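Local coordinates for protein KLLA0E02245p (Kluyveromyces lactis, PDB 4GPS) that removes the NAD cap, and also the methylguanosine cap, from RNA 5' ends and degrades RNA as a metal-dependent 5'-3' exoribonuclease, at residues L157-E168 against Q205-S213. Sequence-based numbering, arbitrary orientation.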
# COMPACT_ATOMS: atom_id res chain seq x y z
N LEU A 157 -0.83 -15.01 -2.13
CA LEU A 157 -1.45 -15.14 -3.43
C LEU A 157 -2.68 -16.10 -3.36
O LEU A 157 -3.65 -15.93 -4.08
CB LEU A 157 -0.43 -15.62 -4.45
CG LEU A 157 -0.84 -15.45 -5.89
CD1 LEU A 157 -1.08 -13.96 -6.18
CD2 LEU A 157 0.26 -15.99 -6.77
N VAL A 158 -2.64 -17.08 -2.47
CA VAL A 158 -3.76 -18.02 -2.33
C VAL A 158 -5.06 -17.34 -1.90
O VAL A 158 -6.13 -17.68 -2.39
CB VAL A 158 -3.42 -19.17 -1.32
CG1 VAL A 158 -4.68 -19.95 -0.93
CG2 VAL A 158 -2.41 -20.10 -1.94
N ILE A 159 -4.97 -16.40 -0.97
CA ILE A 159 -6.14 -15.68 -0.51
C ILE A 159 -6.71 -14.71 -1.57
O ILE A 159 -7.91 -14.57 -1.70
CB ILE A 159 -5.81 -14.91 0.78
CG1 ILE A 159 -5.55 -15.91 1.91
CG2 ILE A 159 -6.96 -13.96 1.13
CD1 ILE A 159 -5.00 -15.28 3.16
N LEU A 160 -5.83 -14.06 -2.33
CA LEU A 160 -6.22 -13.14 -3.39
C LEU A 160 -7.06 -13.91 -4.39
O LEU A 160 -8.08 -13.41 -4.85
CB LEU A 160 -4.99 -12.60 -4.13
CG LEU A 160 -5.26 -11.46 -5.11
CD1 LEU A 160 -5.85 -10.29 -4.34
CD2 LEU A 160 -3.99 -11.03 -5.83
N LYS A 161 -6.63 -15.13 -4.72
CA LYS A 161 -7.37 -15.92 -5.67
C LYS A 161 -8.72 -16.40 -5.14
O LYS A 161 -9.64 -16.62 -5.92
CB LYS A 161 -6.52 -17.09 -6.17
CG LYS A 161 -5.31 -16.68 -6.99
CD LYS A 161 -4.51 -17.91 -7.34
CE LYS A 161 -3.35 -17.60 -8.27
NZ LYS A 161 -2.49 -18.83 -8.57
N GLU A 162 -8.86 -16.57 -3.84
CA GLU A 162 -10.17 -16.95 -3.30
C GLU A 162 -11.05 -15.68 -3.33
O GLU A 162 -12.23 -15.73 -3.63
CB GLU A 162 -10.06 -17.44 -1.87
CG GLU A 162 -9.20 -18.67 -1.69
CD GLU A 162 -9.86 -19.93 -2.21
OE1 GLU A 162 -11.09 -20.10 -1.98
OE2 GLU A 162 -9.14 -20.73 -2.83
N ALA A 163 -10.45 -14.54 -2.99
CA ALA A 163 -11.17 -13.29 -3.01
C ALA A 163 -11.65 -13.00 -4.44
O ALA A 163 -12.75 -12.51 -4.63
CB ALA A 163 -10.28 -12.16 -2.49
N TYR A 164 -10.84 -13.31 -5.45
CA TYR A 164 -11.22 -13.07 -6.84
C TYR A 164 -12.39 -13.96 -7.22
O TYR A 164 -13.34 -13.52 -7.85
CB TYR A 164 -10.08 -13.39 -7.79
CG TYR A 164 -10.40 -13.07 -9.24
CD1 TYR A 164 -10.32 -11.75 -9.71
CD2 TYR A 164 -10.79 -14.07 -10.13
CE1 TYR A 164 -10.62 -11.45 -11.01
CE2 TYR A 164 -11.10 -13.76 -11.46
CZ TYR A 164 -11.02 -12.44 -11.88
OH TYR A 164 -11.31 -12.12 -13.17
N GLN A 165 -12.30 -15.23 -6.85
CA GLN A 165 -13.37 -16.16 -7.15
C GLN A 165 -14.69 -15.71 -6.51
O GLN A 165 -15.74 -15.85 -7.11
CB GLN A 165 -12.96 -17.54 -6.66
CG GLN A 165 -14.08 -18.53 -6.44
CD GLN A 165 -13.53 -19.93 -6.15
OE1 GLN A 165 -12.86 -20.54 -7.00
NE2 GLN A 165 -13.80 -20.46 -4.94
N ARG A 166 -14.63 -15.15 -5.30
CA ARG A 166 -15.83 -14.71 -4.61
C ARG A 166 -16.44 -13.46 -5.17
O ARG A 166 -17.63 -13.22 -4.98
CB ARG A 166 -15.55 -14.40 -3.15
CG ARG A 166 -15.57 -15.51 -2.20
CD ARG A 166 -15.28 -14.88 -0.84
NE ARG A 166 -16.45 -14.82 0.03
CZ ARG A 166 -16.85 -15.83 0.81
NH1 ARG A 166 -16.18 -16.98 0.83
NH2 ARG A 166 -17.92 -15.67 1.58
N TYR A 167 -15.62 -12.63 -5.80
CA TYR A 167 -16.08 -11.35 -6.32
C TYR A 167 -16.18 -11.27 -7.84
O TYR A 167 -16.65 -10.28 -8.37
CB TYR A 167 -15.13 -10.26 -5.85
CG TYR A 167 -15.66 -8.85 -6.00
CD1 TYR A 167 -16.62 -8.36 -5.12
CD2 TYR A 167 -15.24 -8.03 -7.05
CE1 TYR A 167 -17.15 -7.07 -5.27
CE2 TYR A 167 -15.76 -6.72 -7.21
CZ TYR A 167 -16.72 -6.26 -6.31
OH TYR A 167 -17.24 -4.99 -6.43
N GLU A 168 -15.75 -12.30 -8.54
CA GLU A 168 -15.72 -12.24 -9.99
C GLU A 168 -17.03 -11.90 -10.68
O GLU A 168 -17.05 -11.14 -11.64
CB GLU A 168 -15.14 -13.54 -10.53
CG GLU A 168 -16.05 -14.31 -11.40
CD GLU A 168 -15.32 -15.49 -11.91
OE1 GLU A 168 -14.43 -15.30 -12.78
OE2 GLU A 168 -15.61 -16.61 -11.42
N GLN A 205 -5.37 -13.36 -17.62
CA GLN A 205 -6.21 -14.55 -17.46
C GLN A 205 -7.14 -14.73 -18.67
O GLN A 205 -7.35 -13.82 -19.46
CB GLN A 205 -7.03 -14.46 -16.17
CG GLN A 205 -6.23 -13.99 -14.96
CD GLN A 205 -7.06 -13.86 -13.70
OE1 GLN A 205 -8.24 -13.44 -13.74
NE2 GLN A 205 -6.46 -14.20 -12.55
N PRO A 206 -7.72 -15.93 -18.81
CA PRO A 206 -8.63 -16.14 -19.95
C PRO A 206 -9.83 -15.22 -19.95
O PRO A 206 -10.41 -14.97 -21.01
CB PRO A 206 -8.99 -17.62 -19.85
CG PRO A 206 -8.60 -18.03 -18.45
CD PRO A 206 -7.37 -17.20 -18.16
N ASP A 207 -10.22 -14.69 -18.78
CA ASP A 207 -11.35 -13.76 -18.75
C ASP A 207 -10.89 -12.32 -19.08
O ASP A 207 -11.67 -11.37 -19.07
CB ASP A 207 -12.09 -13.83 -17.41
CG ASP A 207 -11.25 -13.38 -16.20
OD1 ASP A 207 -10.05 -13.00 -16.30
OD2 ASP A 207 -11.85 -13.42 -15.11
N LYS A 208 -9.60 -12.18 -19.37
CA LYS A 208 -9.01 -10.91 -19.76
C LYS A 208 -8.68 -9.94 -18.64
O LYS A 208 -8.20 -8.82 -18.89
CB LYS A 208 -9.88 -10.26 -20.85
CG LYS A 208 -9.90 -11.09 -22.15
CD LYS A 208 -8.48 -11.23 -22.71
CE LYS A 208 -8.38 -12.32 -23.77
NZ LYS A 208 -8.48 -13.69 -23.15
N ASN A 209 -8.95 -10.34 -17.40
CA ASN A 209 -8.57 -9.50 -16.28
C ASN A 209 -7.09 -9.88 -16.03
O ASN A 209 -6.65 -10.93 -16.49
CB ASN A 209 -9.48 -9.79 -15.08
CG ASN A 209 -10.82 -9.15 -15.24
OD1 ASN A 209 -11.87 -9.70 -14.85
ND2 ASN A 209 -10.81 -7.96 -15.84
N ILE A 210 -6.35 -9.03 -15.35
CA ILE A 210 -4.92 -9.27 -15.12
C ILE A 210 -4.53 -9.48 -13.66
O ILE A 210 -4.84 -8.67 -12.78
CB ILE A 210 -4.11 -8.09 -15.70
CG1 ILE A 210 -4.38 -7.96 -17.20
CG2 ILE A 210 -2.62 -8.30 -15.45
CD1 ILE A 210 -3.94 -6.66 -17.82
N LEU A 211 -3.81 -10.57 -13.41
CA LEU A 211 -3.35 -10.89 -12.08
C LEU A 211 -1.90 -10.49 -11.93
O LEU A 211 -1.07 -10.91 -12.72
CB LEU A 211 -3.48 -12.39 -11.83
CG LEU A 211 -2.95 -12.89 -10.49
CD1 LEU A 211 -3.70 -12.23 -9.35
CD2 LEU A 211 -3.12 -14.41 -10.41
N ILE A 212 -1.60 -9.68 -10.93
CA ILE A 212 -0.22 -9.26 -10.67
C ILE A 212 0.36 -10.13 -9.56
O ILE A 212 -0.35 -10.45 -8.60
CB ILE A 212 -0.16 -7.79 -10.19
CG1 ILE A 212 -0.78 -6.87 -11.23
CG2 ILE A 212 1.29 -7.39 -9.91
CD1 ILE A 212 -0.67 -5.40 -10.91
N SER A 213 1.62 -10.52 -9.69
CA SER A 213 2.32 -11.32 -8.68
C SER A 213 3.85 -11.15 -8.82
O SER A 213 4.29 -10.36 -9.64
CB SER A 213 1.93 -12.80 -8.78
OG SER A 213 2.25 -13.34 -10.05
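A tyrosine reaches out from a helix into a β-hairpin turn: the hydroxyl of Y164 donates a hydrogen bond to the carboxylate of D207, with OH and OD2 modelled only 2.4 Å apart, a separation so short that it is doubtful in detail and should not be read as an exact bond length. OD2 lies at the edge of the phenol ring, in its plane, while the carboxylate is turned 66° from the ring. With CG anti to the backbone N (chi1 -176°), the ring projects from the helix toward the turn, and CB of E168 lies over one face, offset toward the rim. The side chains of Q205 and N209 also gather round the hydroxyl, their amide planes steeply inclined to the ring. The other carboxylate oxygen of D207 works within the turn: OD1 accepts a hydrogen bond from the backbone N of N209, 3.1 Å away and above the carboxylate plane, forming an Asx turn. This second bond probably helps to fix the carboxylate that the tyrosine meets.

Farther along, the contact becomes apolar. L211 splits its two methyls between helix residues, CD1 meeting CD2 of L160 at 3.7 Å and CD2 meeting CE of K161 at 3.8 Å, where the extended lysine chain crosses it at about a right angle. CD1 and CD2 of L157 both lie 4.1 Å from CB of S213.

Helix 157-167 runs nearly antiparallel to strand 210-213 (163°), their axes 10.7 Å apart at closest approach. The strand lies between 176-181, parallel to it, and its hairpin partner 198-204, whereas the helix also packs I159 and Y167 against strands 86-95 and 273-285 of the RAI1-like PD-(D/E)XK nuclease fold.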